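Local atomic coordinates of putative rubredoxin reductase (Rhodopseudomonas palustris, PDB entry 3FG2), a protein that uses FAD to pass electrons from NADH to a ferredoxin, and probably serves as the reductase of the CYP199A2 cytochrome P450 system. Residues V205-I210 / T218-S223; G154-A159 / S322-D327; L166-V171 / A197-H202; P184-Y189 / E366-A371. One frame throughout, in Å; residues are numbered along the deposited sequence.

Interaction 1: V205-I210 / T218-S223; sequences VRATEI and TGVVLS
Val221 sits opposite two residues, Thr208 and Glu209, the signature of a classic beta bulge in the antiparallel hairpin of strands 207-213 and 216-222. Backbone bonds set the register: Thr208 N donates to Val221 O (2.8 Å, 170° at the hydrogen), and Val221 N donates to Glu209 O (2.8 Å). Ser223 grips Arg206 twice, its N donating to Arg206 O while its OG accepts from Arg206 N (3.0 Å, 167°), so a hydroxyl takes the place of a backbone carbonyl at the open end of the hairpin, just past strand 216-222. One water joins Thr208 OG1 and Leu222 O, 2.7 Å from each. Thr208 CG2 reaches Ser223 CA at 3.5 Å. Glu209 lies alongside Val221, pointing the same way, its OE1 3.6 Å from Val221 CG2. Among apolar contacts, Ile210 CD1 meets Val220 CG2 on the buried face, and Ala207 CB meets Val220 CG1 at 3.8 Å. Strand 227-229 flanks 216-222 on its other edge, bonded through Val220 and Leu228. Beneath the hairpin, Ala207 packs on Ile148 and Val220 on Val146 of strand 144-148, while Val205 and Leu222 both rest on Val171 of strand 167-171.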
loop_
_atom_site.group_PDB
_atom_site.type_symbol
_atom_site.label_atom_id
_atom_site.label_comp_id
_atom_site.label_asym_id
_atom_site.label_seq_id
_atom_site.Cartn_x
_atom_site.Cartn_y
_atom_site.Cartn_z
ATOM N N VAL A 205 -11.305 -11.787 17.132
ATOM C CA VAL A 205 -12.705 -11.584 16.787
ATOM C C VAL A 205 -12.948 -10.965 15.405
ATOM O O VAL A 205 -12.098 -10.248 14.868
ATOM C CB VAL A 205 -13.399 -10.705 17.853
ATOM C CG1 VAL A 205 -13.659 -11.528 19.115
ATOM C CG2 VAL A 205 -12.513 -9.497 18.194
ATOM N N ARG A 206 -14.115 -11.268 14.839
ATOM C CA ARG A 206 -14.535 -10.753 13.537
ATOM C C ARG A 206 -15.831 -10.003 13.751
ATOM O O ARG A 206 -16.547 -10.255 14.724
ATOM C CB ARG A 206 -14.882 -11.876 12.554
ATOM C CG ARG A 206 -13.826 -12.897 12.258
ATOM C CD ARG A 206 -14.476 -14.048 11.492
ATOM N NE ARG A 206 -15.124 -13.584 10.268
ATOM C CZ ARG A 206 -14.651 -13.796 9.042
ATOM N NH1 ARG A 206 -13.522 -14.475 8.865
ATOM N NH2 ARG A 206 -15.302 -13.315 7.989
ATOM N N ALA A 207 -16.146 -9.104 12.827
ATOM C CA ALA A 207 -17.403 -8.378 12.894
ATOM C C ALA A 207 -18.419 -9.339 12.266
ATOM O O ALA A 207 -18.157 -9.920 11.214
ATOM C CB ALA A 207 -17.319 -7.091 12.080
ATOM N N THR A 208 -19.560 -9.532 12.918
ATOM C CA THR A 208 -20.585 -10.423 12.387
ATOM C C THR A 208 -21.843 -9.650 12.022
ATOM O O THR A 208 -22.741 -10.191 11.378
ATOM C CB THR A 208 -20.987 -11.503 13.411
ATOM O OG1 THR A 208 -21.472 -10.871 14.602
ATOM C CG2 THR A 208 -19.799 -12.395 13.749
ATOM N N GLU A 209 -21.898 -8.384 12.433
ATOM C CA GLU A 209 -23.053 -7.534 12.173
ATOM C C GLU A 209 -22.782 -6.106 12.652
ATOM O O GLU A 209 -22.037 -5.899 13.607
ATOM C CB GLU A 209 -24.280 -8.107 12.906
ATOM C CG GLU A 209 -25.476 -7.172 13.021
ATOM C CD GLU A 209 -26.660 -7.803 13.770
ATOM O OE1 GLU A 209 -26.460 -8.314 14.891
ATOM O OE2 GLU A 209 -27.795 -7.783 13.242
ATOM N N ILE A 210 -23.370 -5.127 11.967
ATOM C CA ILE A 210 -23.235 -3.730 12.359
ATOM C C ILE A 210 -24.565 -3.343 12.990
ATOM O O ILE A 210 -25.578 -3.228 12.292
ATOM C CB ILE A 210 -23.001 -2.794 11.153
ATOM C CG1 ILE A 210 -21.693 -3.162 10.442
ATOM C CG2 ILE A 210 -23.018 -1.333 11.626
ATOM C CD1 ILE A 210 -20.488 -3.252 11.360
ATOM N N THR A 218 -24.866 1.966 15.660
ATOM C CA THR A 218 -24.834 2.088 17.116
ATOM C C THR A 218 -23.805 1.151 17.735
ATOM O O THR A 218 -23.575 1.187 18.940
ATOM C CB THR A 218 -26.210 1.800 17.779
ATOM O OG1 THR A 218 -26.686 0.513 17.373
ATOM C CG2 THR A 218 -27.219 2.874 17.413
ATOM N N GLY A 219 -23.187 0.312 16.914
ATOM C CA GLY A 219 -22.191 -0.602 17.438
ATOM C C GLY A 219 -21.784 -1.682 16.461
ATOM O O GLY A 219 -22.387 -1.841 15.398
ATOM N N VAL A 220 -20.742 -2.423 16.816
ATOM C CA VAL A 220 -20.262 -3.509 15.971
ATOM C C VAL A 220 -20.357 -4.822 16.745
ATOM O O VAL A 220 -19.772 -4.972 17.820
ATOM C CB VAL A 220 -18.796 -3.271 15.517
ATOM C CG1 VAL A 220 -18.301 -4.462 14.699
ATOM C CG2 VAL A 220 -18.719 -2.002 14.681
ATOM N N VAL A 221 -21.119 -5.763 16.203
ATOM C CA VAL A 221 -21.290 -7.056 16.849
ATOM C C VAL A 221 -20.131 -7.970 16.453
ATOM O O VAL A 221 -19.756 -8.050 15.280
ATOM C CB VAL A 221 -22.632 -7.703 16.446
ATOM C CG1 VAL A 221 -22.906 -8.920 17.320
ATOM C CG2 VAL A 221 -23.760 -6.687 16.580
ATOM N N LEU A 222 -19.571 -8.664 17.436
ATOM C CA LEU A 222 -18.432 -9.545 17.194
ATOM C C LEU A 222 -18.783 -11.026 17.222
ATOM O O LEU A 222 -19.858 -11.426 17.689
ATOM C CB LEU A 222 -17.341 -9.261 18.229
ATOM C CG LEU A 222 -16.856 -7.809 18.312
ATOM C CD1 LEU A 222 -15.934 -7.646 19.509
ATOM C CD2 LEU A 222 -16.147 -7.422 17.016
ATOM N N SER A 223 -17.851 -11.838 16.729
ATOM C CA SER A 223 -18.022 -13.287 16.683
ATOM C C SER A 223 -18.058 -13.942 18.065
ATOM O O SER A 223 -18.278 -15.150 18.174
ATOM C CB SER A 223 -16.913 -13.922 15.838
ATOM O OG SER A 223 -15.649 -13.415 16.220
HETATM O O HOH W 1 -22.012 -12.617 16.616
#

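Interaction 2: G154-A159 / S322-D327; sequences GLEFAA and SDQGDD. With GOL (glycerol), chain C.
Glu156 reaches from helix 152-163 to strand 319-324, where its OE2 accepts two hydrogen bonds from opposite faces of the carboxylate plane. Ser322 OG donates at 2.6 Å on the anti side, 24° out of that plane; Asp323 N donates at 2.9 Å from above it, 47° out. The other oxygen, OE1, is held by Ser46 OG and by a salt bridge to Lys47, an FAD-binding residue, so both oxygens of this buried group are satisfied. Ser322 OG in turn accepts from Gln324 NE2 (3.2 Å, 171°), nearly in the amide plane, while Gln324 OE1 takes a bond from His194; together they fix the turn of the amide. The helix carries Gly154, last glycine of a GxGxxG sequence that probably marks the Rossmann-type NADH-binding domain, and the strand belongs to the C-terminal reductase domain, so the contact joins two domains beside the flavin. Packing is carried by Leu155, whose CB and CD1 each lie 3.4 Å from Gln324 OE1. Glu156 CG touches Gln324 CG at 3.7 Å, and Ala159 CB abuts Gly325 N at 3.6 Å, where the strand enters a type II' turn from Gln324 to Asp327. A glycerol, probably from the crystallisation liquor, spans the two segments, its O1 donating to Glu156 O and its O2 to Gly325 O (2.6 Å).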
loop_
_atom_site.group_PDB
_atom_site.type_symbol
_atom_site.label_atom_id
_atom_site.label_comp_id
_atom_site.label_asym_id
_atom_site.label_seq_id
_atom_site.Cartn_x
_atom_site.Cartn_y
_atom_site.Cartn_z
ATOM N N GLY A 154 -5.292 1.049 9.311
ATOM C CA GLY A 154 -6.192 1.101 10.444
ATOM C C GLY A 154 -5.579 1.729 11.682
ATOM O O GLY A 154 -6.235 2.522 12.365
ATOM N N LEU A 155 -4.327 1.385 11.981
ATOM C CA LEU A 155 -3.663 1.921 13.164
ATOM C C LEU A 155 -3.224 3.362 12.973
ATOM O O LEU A 155 -3.279 4.161 13.909
ATOM C CB LEU A 155 -2.465 1.049 13.548
ATOM C CG LEU A 155 -2.829 -0.381 13.994
ATOM C CD1 LEU A 155 -1.566 -1.150 14.361
ATOM C CD2 LEU A 155 -3.768 -0.328 15.194
ATOM N N GLU A 156 -2.782 3.701 11.767
ATOM C CA GLU A 156 -2.369 5.065 11.501
ATOM C C GLU A 156 -3.596 5.947 11.729
ATOM O O GLU A 156 -3.489 7.041 12.280
ATOM C CB GLU A 156 -1.848 5.196 10.064
ATOM C CG GLU A 156 -0.627 4.318 9.784
ATOM C CD GLU A 156 -0.003 4.551 8.416
ATOM O OE1 GLU A 156 -0.692 5.072 7.511
ATOM O OE2 GLU A 156 1.183 4.197 8.242
ATOM N N PHE A 157 -4.766 5.451 11.331
ATOM C CA PHE A 157 -6.007 6.194 11.518
ATOM C C PHE A 157 -6.385 6.234 12.995
ATOM O O PHE A 157 -6.657 7.298 13.551
ATOM C CB PHE A 157 -7.162 5.553 10.738
ATOM C CG PHE A 157 -8.516 6.052 11.164
ATOM C CD1 PHE A 157 -8.948 7.326 10.810
ATOM C CD2 PHE A 157 -9.330 5.275 11.990
ATOM C CE1 PHE A 157 -10.162 7.823 11.273
ATOM C CE2 PHE A 157 -10.544 5.760 12.461
ATOM C CZ PHE A 157 -10.963 7.040 12.105
ATOM N N ALA A 158 -6.399 5.066 13.627
ATOM C CA ALA A 158 -6.766 4.961 15.032
ATOM C C ALA A 158 -6.052 5.952 15.946
ATOM O O ALA A 158 -6.668 6.544 16.828
ATOM C CB ALA A 158 -6.523 3.550 15.523
ATOM N N ALA A 159 -4.751 6.120 15.754
ATOM C CA ALA A 159 -4.001 7.040 16.591
ATOM C C ALA A 159 -4.513 8.466 16.396
ATOM O O ALA A 159 -4.708 9.207 17.361
ATOM C CB ALA A 159 -2.518 6.957 16.262
ATOM N N SER A 322 5.468 3.005 8.001
ATOM C CA SER A 322 4.162 3.318 8.566
ATOM C C SER A 322 4.368 4.366 9.651
ATOM O O SER A 322 5.333 4.291 10.415
ATOM C CB SER A 322 3.536 2.050 9.163
ATOM O OG SER A 322 2.208 2.283 9.592
ATOM N N ASP A 323 3.467 5.343 9.711
ATOM C CA ASP A 323 3.558 6.416 10.705
ATOM C C ASP A 323 2.361 6.319 11.642
ATOM O O ASP A 323 1.250 6.711 11.281
ATOM C CB ASP A 323 3.553 7.794 10.014
ATOM C CG ASP A 323 4.746 8.000 9.079
ATOM O OD1 ASP A 323 4.806 9.057 8.407
ATOM O OD2 ASP A 323 5.621 7.111 9.012
ATOM N N GLN A 324 2.576 5.799 12.843
ATOM C CA GLN A 324 1.481 5.654 13.795
ATOM C C GLN A 324 1.707 6.533 15.010
ATOM O O GLN A 324 2.617 6.287 15.814
ATOM C CB GLN A 324 1.331 4.179 14.199
ATOM C CG GLN A 324 0.914 3.264 13.034
ATOM C CD GLN A 324 0.988 1.781 13.383
ATOM O OE1 GLN A 324 0.735 1.391 14.524
ATOM N NE2 GLN A 324 1.324 0.948 12.394
ATOM N N GLY A 325 0.873 7.560 15.138
ATOM C CA GLY A 325 1.001 8.479 16.253
ATOM C C GLY A 325 2.334 9.200 16.147
ATOM O O GLY A 325 2.615 9.852 15.143
ATOM N N ASP A 326 3.170 9.080 17.170
ATOM C CA ASP A 326 4.467 9.734 17.134
ATOM C C ASP A 326 5.590 8.778 16.754
ATOM O O ASP A 326 6.741 9.185 16.662
ATOM C CB ASP A 326 4.772 10.379 18.486
ATOM C CG ASP A 326 3.789 11.471 18.834
ATOM O OD1 ASP A 326 3.388 12.214 17.912
ATOM O OD2 ASP A 326 3.422 11.599 20.021
ATOM N N ASP A 327 5.249 7.513 16.529
ATOM C CA ASP A 327 6.246 6.502 16.175
ATOM C C ASP A 327 6.349 6.284 14.672
ATOM O O ASP A 327 5.356 6.381 13.950
ATOM C CB ASP A 327 5.919 5.153 16.836
ATOM C CG ASP A 327 6.075 5.178 18.346
ATOM O OD1 ASP A 327 7.180 5.495 18.834
ATOM O OD2 ASP A 327 5.087 4.868 19.048
HETATM C C1 GOL C . -0.817 8.769 12.841
HETATM O O1 GOL C . -1.435 8.751 11.559
HETATM C C2 GOL C . 0.606 9.458 12.763
HETATM O O2 GOL C . 0.597 10.600 13.637
HETATM C C3 GOL C . 0.983 9.934 11.315
HETATM O O3 GOL C . 0.357 11.159 10.904
#

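Interaction 3: L166-V171 / A197-H202; sequences LEVDVV and AGIRMH
His202 and Asp169 are joined across two parallel neighbours of a Rossmann-type sheet, strands 167-171 and 200-202, which helix 184-196 links as a beta-alpha-beta unit. From CB, 3.5 Å from Val170 O, the His202 side chain runs to CG, 3.9 Å from that oxygen and anti to the carbonyl carbon (chi1 -57°). CD2 passes 3.6 Å from Val170 O, which lies at the ring edge and already accepts His202 N. CE1 comes to 3.6 Å from Asp169 OD2, and NE2 donates at 2.6 Å, nearly straight at 169°, onto the anti lone pair of that oxygen. Ring and carboxylate are almost coplanar, 20° apart. An alanine in place of His202 would probably leave Asp169 OD2 without this donor and open a gap beside the carboxylate. Asp169 OD2 also lies against Arg200 CB. Backbone bonds alternate in the parallel pattern, Arg200 N to Val168 O and Val170 N to Arg200 O. On the other face, towards helix 152-163, Val168 CG1 packs on Ile199 CG2. Gly198 closes the preceding helix with a Schellman motif, and its O accepts from a water that in turn accepts from Val168 N. Met201 SD rests 3.6 Å from Val170 CB.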
loop_
_atom_site.group_PDB
_atom_site.type_symbol
_atom_site.label_atom_id
_atom_site.label_comp_id
_atom_site.label_asym_id
_atom_site.label_seq_id
_atom_site.Cartn_x
_atom_site.Cartn_y
_atom_site.Cartn_z
ATOM N N LEU A 166 -11.701 11.200 19.913
ATOM C CA LEU A 166 -12.700 10.146 19.752
ATOM C C LEU A 166 -12.331 8.917 20.552
ATOM O O LEU A 166 -11.164 8.676 20.864
ATOM C CB LEU A 166 -12.856 9.722 18.291
ATOM C CG LEU A 166 -13.759 10.552 17.385
ATOM C CD1 LEU A 166 -13.132 11.918 17.162
ATOM C CD2 LEU A 166 -13.953 9.828 16.062
ATOM N N GLU A 167 -13.346 8.140 20.889
ATOM C CA GLU A 167 -13.138 6.906 21.619
ATOM C C GLU A 167 -12.769 5.926 20.512
ATOM O O GLU A 167 -13.398 5.932 19.452
ATOM C CB GLU A 167 -14.438 6.483 22.285
ATOM C CG GLU A 167 -14.242 5.546 23.420
ATOM C CD GLU A 167 -14.765 6.129 24.708
ATOM O OE1 GLU A 167 -14.332 7.252 25.067
ATOM O OE2 GLU A 167 -15.609 5.458 25.353
ATOM N N VAL A 168 -11.764 5.090 20.743
ATOM C CA VAL A 168 -11.337 4.164 19.706
ATOM C C VAL A 168 -11.205 2.710 20.123
ATOM O O VAL A 168 -10.528 2.389 21.098
ATOM C CB VAL A 168 -9.977 4.594 19.118
ATOM C CG1 VAL A 168 -9.582 3.664 17.978
ATOM C CG2 VAL A 168 -10.050 6.022 18.640
ATOM N N ASP A 169 -11.853 1.834 19.360
ATOM C CA ASP A 169 -11.790 0.395 19.587
ATOM C C ASP A 169 -11.340 -0.261 18.287
ATOM O O ASP A 169 -11.918 -0.020 17.224
ATOM C CB ASP A 169 -13.150 -0.167 20.008
ATOM C CG ASP A 169 -13.438 0.054 21.478
ATOM O OD1 ASP A 169 -13.920 1.142 21.852
ATOM O OD2 ASP A 169 -13.162 -0.860 22.269
ATOM N N VAL A 170 -10.296 -1.077 18.379
ATOM C CA VAL A 170 -9.752 -1.770 17.216
ATOM C C VAL A 170 -10.071 -3.261 17.253
ATOM O O VAL A 170 -9.721 -3.963 18.201
ATOM C CB VAL A 170 -8.223 -1.589 17.121
ATOM C CG1 VAL A 170 -7.676 -2.431 15.976
ATOM C CG2 VAL A 170 -7.885 -0.119 16.905
ATOM N N VAL A 171 -10.738 -3.728 16.205
ATOM C CA VAL A 171 -11.134 -5.123 16.076
ATOM C C VAL A 171 -10.257 -5.878 15.072
ATOM O O VAL A 171 -10.262 -5.571 13.879
ATOM C CB VAL A 171 -12.610 -5.217 15.621
ATOM C CG1 VAL A 171 -12.965 -6.654 15.254
ATOM C CG2 VAL A 171 -13.519 -4.699 16.727
ATOM N N ALA A 197 -2.415 5.045 24.679
ATOM C CA ALA A 197 -3.108 6.241 24.230
ATOM C C ALA A 197 -4.597 6.128 24.532
ATOM O O ALA A 197 -5.368 7.043 24.247
ATOM C CB ALA A 197 -2.889 6.442 22.743
ATOM N N GLY A 198 -5.009 4.999 25.097
ATOM C CA GLY A 198 -6.413 4.827 25.426
ATOM C C GLY A 198 -7.218 4.100 24.371
ATOM O O GLY A 198 -8.445 4.072 24.436
ATOM N N ILE A 199 -6.539 3.518 23.390
ATOM C CA ILE A 199 -7.220 2.778 22.337
ATOM C C ILE A 199 -7.422 1.355 22.851
ATOM O O ILE A 199 -6.478 0.722 23.325
ATOM C CB ILE A 199 -6.377 2.771 21.054
ATOM C CG1 ILE A 199 -6.275 4.205 20.513
ATOM C CG2 ILE A 199 -6.968 1.803 20.045
ATOM C CD1 ILE A 199 -5.280 4.396 19.377
ATOM N N ARG A 200 -8.654 0.860 22.780
ATOM C CA ARG A 200 -8.951 -0.483 23.267
ATOM C C ARG A 200 -8.792 -1.493 22.134
ATOM O O ARG A 200 -9.536 -1.450 21.149
ATOM C CB ARG A 200 -10.389 -0.559 23.802
ATOM C CG ARG A 200 -10.930 0.720 24.447
ATOM C CD ARG A 200 -10.549 0.840 25.899
ATOM N NE ARG A 200 -11.123 -0.243 26.689
ATOM C CZ ARG A 200 -10.963 -0.379 28.002
ATOM N NH1 ARG A 200 -10.246 0.506 28.684
ATOM N NH2 ARG A 200 -11.508 -1.411 28.633
ATOM N N MET A 201 -7.827 -2.398 22.279
ATOM C CA MET A 201 -7.573 -3.428 21.278
ATOM C C MET A 201 -8.370 -4.702 21.562
ATOM O O MET A 201 -8.476 -5.132 22.710
ATOM C CB MET A 201 -6.080 -3.762 21.244
ATOM C CG MET A 201 -5.429 -3.462 19.911
ATOM S SD MET A 201 -5.530 -1.701 19.471
ATOM C CE MET A 201 -3.956 -1.485 18.633
ATOM N N HIS A 202 -8.928 -5.302 20.513
ATOM C CA HIS A 202 -9.701 -6.536 20.642
ATOM C C HIS A 202 -9.176 -7.565 19.644
ATOM O O HIS A 202 -9.247 -7.357 18.429
ATOM C CB HIS A 202 -11.170 -6.256 20.351
ATOM C CG HIS A 202 -11.764 -5.202 21.230
ATOM N ND1 HIS A 202 -12.266 -5.476 22.485
ATOM C CD2 HIS A 202 -11.925 -3.871 21.041
ATOM C CE1 HIS A 202 -12.716 -4.358 23.028
ATOM N NE2 HIS A 202 -12.521 -3.370 22.173
HETATM O O HOH W 2 -10.705 4.937 23.479
#

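Interaction 4: P184-Y189 / E366-A371; sequences PEISSY and ESVNRA
The contact joins the start of helix 184-196, in the pyridine-nucleotide domain, to strand 361-368 of the C-terminal reductase domain, and it is made mostly by side chains, with no hydrogen bond across it. Tyr189 and Val368 reach toward each other tip to tip: Val368 CG1 lies 3.6 Å from Tyr189 CE2 and 3.9 Å from CZ, meeting the ring obliquely. With CG anti to the backbone N (chi1 174°), the Tyr189 ring extends to Val368. Its OH passes 4.0 Å from Asn369 ND2, the ring and amide planes 79° apart, and both share Asp327 as partner; Asn369 OD1 accepts from Lys328 N. A valine in place of Tyr189 would probably leave Val368 CG1 without its ring neighbour and Asp327 with one donor fewer. One turn earlier, Ile186 CG1 presses on the carboxylate end of Glu366, 3.6 Å from OE1 and 3.7 Å from CD. Its CD1 lies 3.9 Å from Glu366 CB and 4.2 Å from Val368 CG2, so CD1 touches both strand residues. Glu366 OE1 is bonded to Thr183 OG1, just before the helix, and Glu185 OE1 shares that hydroxyl. Strand 361-368 runs between 327-333 and 351-358 in the antiparallel sheet, and the helix lies against it, with Glu185 also touching strand 340-344 and Tyr189 touching Arg350.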
loop_
_atom_site.group_PDB
_atom_site.type_symbol
_atom_site.label_atom_id
_atom_site.label_comp_id
_atom_site.label_asym_id
_atom_site.label_seq_id
_atom_site.Cartn_x
_atom_site.Cartn_y
_atom_site.Cartn_z
ATOM N N PRO A 184 6.036 -10.543 15.788
ATOM C CA PRO A 184 5.482 -10.294 17.125
ATOM C C PRO A 184 6.058 -9.145 17.958
ATOM O O PRO A 184 5.306 -8.436 18.628
ATOM C CB PRO A 184 5.638 -11.646 17.821
ATOM C CG PRO A 184 5.478 -12.614 16.686
ATOM C CD PRO A 184 6.341 -11.973 15.617
ATOM N N GLU A 185 7.375 -8.957 17.933
ATOM C CA GLU A 185 7.976 -7.883 18.721
ATOM C C GLU A 185 7.476 -6.505 18.283
ATOM O O GLU A 185 7.378 -5.589 19.098
ATOM C CB GLU A 185 9.506 -7.926 18.641
ATOM C CG GLU A 185 10.128 -9.281 18.958
ATOM C CD GLU A 185 9.892 -10.321 17.845
ATOM O OE1 GLU A 185 9.855 -9.940 16.646
ATOM O OE2 GLU A 185 9.761 -11.526 18.172
ATOM N N ILE A 186 7.163 -6.355 17.001
ATOM C CA ILE A 186 6.653 -5.080 16.508
ATOM C C ILE A 186 5.193 -4.907 16.925
ATOM O O ILE A 186 4.793 -3.831 17.382
ATOM C CB ILE A 186 6.770 -4.976 14.967
ATOM C CG1 ILE A 186 8.245 -5.079 14.551
ATOM C CG2 ILE A 186 6.188 -3.659 14.481
ATOM C CD1 ILE A 186 9.153 -4.051 15.215
ATOM N N SER A 187 4.400 -5.967 16.784
ATOM C CA SER A 187 2.994 -5.907 17.173
ATOM C C SER A 187 2.889 -5.531 18.641
ATOM O O SER A 187 2.135 -4.635 19.016
ATOM C CB SER A 187 2.313 -7.255 16.962
ATOM O OG SER A 187 2.424 -7.674 15.619
ATOM N N SER A 188 3.655 -6.228 19.471
ATOM C CA SER A 188 3.660 -5.982 20.906
ATOM C C SER A 188 3.921 -4.505 21.221
ATOM O O SER A 188 3.155 -3.879 21.954
ATOM C CB SER A 188 4.719 -6.862 21.574
ATOM O OG SER A 188 4.774 -6.633 22.970
ATOM N N TYR A 189 4.998 -3.955 20.664
ATOM C CA TYR A 189 5.348 -2.553 20.900
ATOM C C TYR A 189 4.186 -1.619 20.573
ATOM O O TYR A 189 3.811 -0.760 21.374
ATOM C CB TYR A 189 6.560 -2.137 20.047
ATOM C CG TYR A 189 6.870 -0.654 20.135
ATOM C CD1 TYR A 189 7.489 -0.112 21.270
ATOM C CD2 TYR A 189 6.489 0.219 19.115
ATOM C CE1 TYR A 189 7.716 1.265 21.391
ATOM C CE2 TYR A 189 6.710 1.606 19.221
ATOM C CZ TYR A 189 7.323 2.118 20.364
ATOM O OH TYR A 189 7.539 3.478 20.475
ATOM N N GLU A 366 13.071 -4.469 10.828
ATOM C CA GLU A 366 11.899 -3.675 11.170
ATOM C C GLU A 366 12.383 -2.693 12.232
ATOM O O GLU A 366 12.646 -3.083 13.369
ATOM C CB GLU A 366 10.813 -4.583 11.742
ATOM C CG GLU A 366 10.482 -5.788 10.868
ATOM C CD GLU A 366 9.727 -6.859 11.644
ATOM O OE1 GLU A 366 10.262 -7.332 12.675
ATOM O OE2 GLU A 366 8.605 -7.225 11.229
ATOM N N SER A 367 12.505 -1.427 11.853
ATOM C CA SER A 367 13.009 -0.396 12.753
ATOM C C SER A 367 11.980 0.604 13.253
ATOM O O SER A 367 11.275 1.214 12.462
ATOM C CB SER A 367 14.135 0.373 12.061
ATOM O OG SER A 367 15.111 -0.509 11.537
ATOM N N VAL A 368 11.910 0.779 14.568
ATOM C CA VAL A 368 10.989 1.737 15.168
ATOM C C VAL A 368 11.796 2.951 15.609
ATOM O O VAL A 368 12.668 2.841 16.472
ATOM C CB VAL A 368 10.269 1.151 16.399
ATOM C CG1 VAL A 368 9.536 2.258 17.148
ATOM C CG2 VAL A 368 9.291 0.086 15.967
ATOM N N ASN A 369 11.501 4.104 15.016
ATOM C CA ASN A 369 12.210 5.347 15.327
ATOM C C ASN A 369 13.726 5.122 15.371
ATOM O O ASN A 369 14.400 5.545 16.312
ATOM C CB ASN A 369 11.749 5.909 16.673
ATOM C CG ASN A 369 10.242 6.050 16.768
ATOM O OD1 ASN A 369 9.590 6.618 15.877
ATOM N ND2 ASN A 369 9.678 5.546 17.866
ATOM N N ARG A 370 14.255 4.456 14.353
ATOM C CA ARG A 370 15.683 4.162 14.299
ATOM C C ARG A 370 16.130 4.121 12.841
ATOM O O ARG A 370 16.433 3.055 12.306
ATOM C CB ARG A 370 15.948 2.812 14.963
ATOM C CG ARG A 370 17.293 2.685 15.648
ATOM C CD ARG A 370 17.383 1.349 16.360
ATOM N NE ARG A 370 18.180 1.436 17.579
ATOM C CZ ARG A 370 19.504 1.359 17.624
ATOM N NH1 ARG A 370 20.208 1.188 16.510
ATOM N NH2 ARG A 370 20.124 1.453 18.789
ATOM N N ALA A 371 16.166 5.290 12.212
ATOM C CA ALA A 371 16.543 5.413 10.805
ATOM C C ALA A 371 17.895 4.815 10.419
ATOM O O ALA A 371 18.068 4.346 9.293
ATOM C CB ALA A 371 16.493 6.881 10.390
#

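Interactions 2 and 4 both join the pyridine-nucleotide domain to the C-terminal sheet, their centres about 13 Å apart, and meet at Asp327, whose OD1 lies 2.6 Å from Tyr189 OH and 2.7 Å from Asn369 ND2. Interactions 3 and 1 lie within the pyridine-nucleotide domain, touching where Leu222 CD2 packs on Val171 CG1 at 3.7 Å. Helix 152-163 ties interaction 2 to interaction 3, with Leu155 CD2 3.6 Å from Met201 CE. Interaction 2 comes nearest the cofactor: the Glu156 side chain is about 5 Å from FAD, whereas that of Asn369 in interaction 4 is about 14 Å away. Interactions 1 and 3 stand away from the annotated FAD sites.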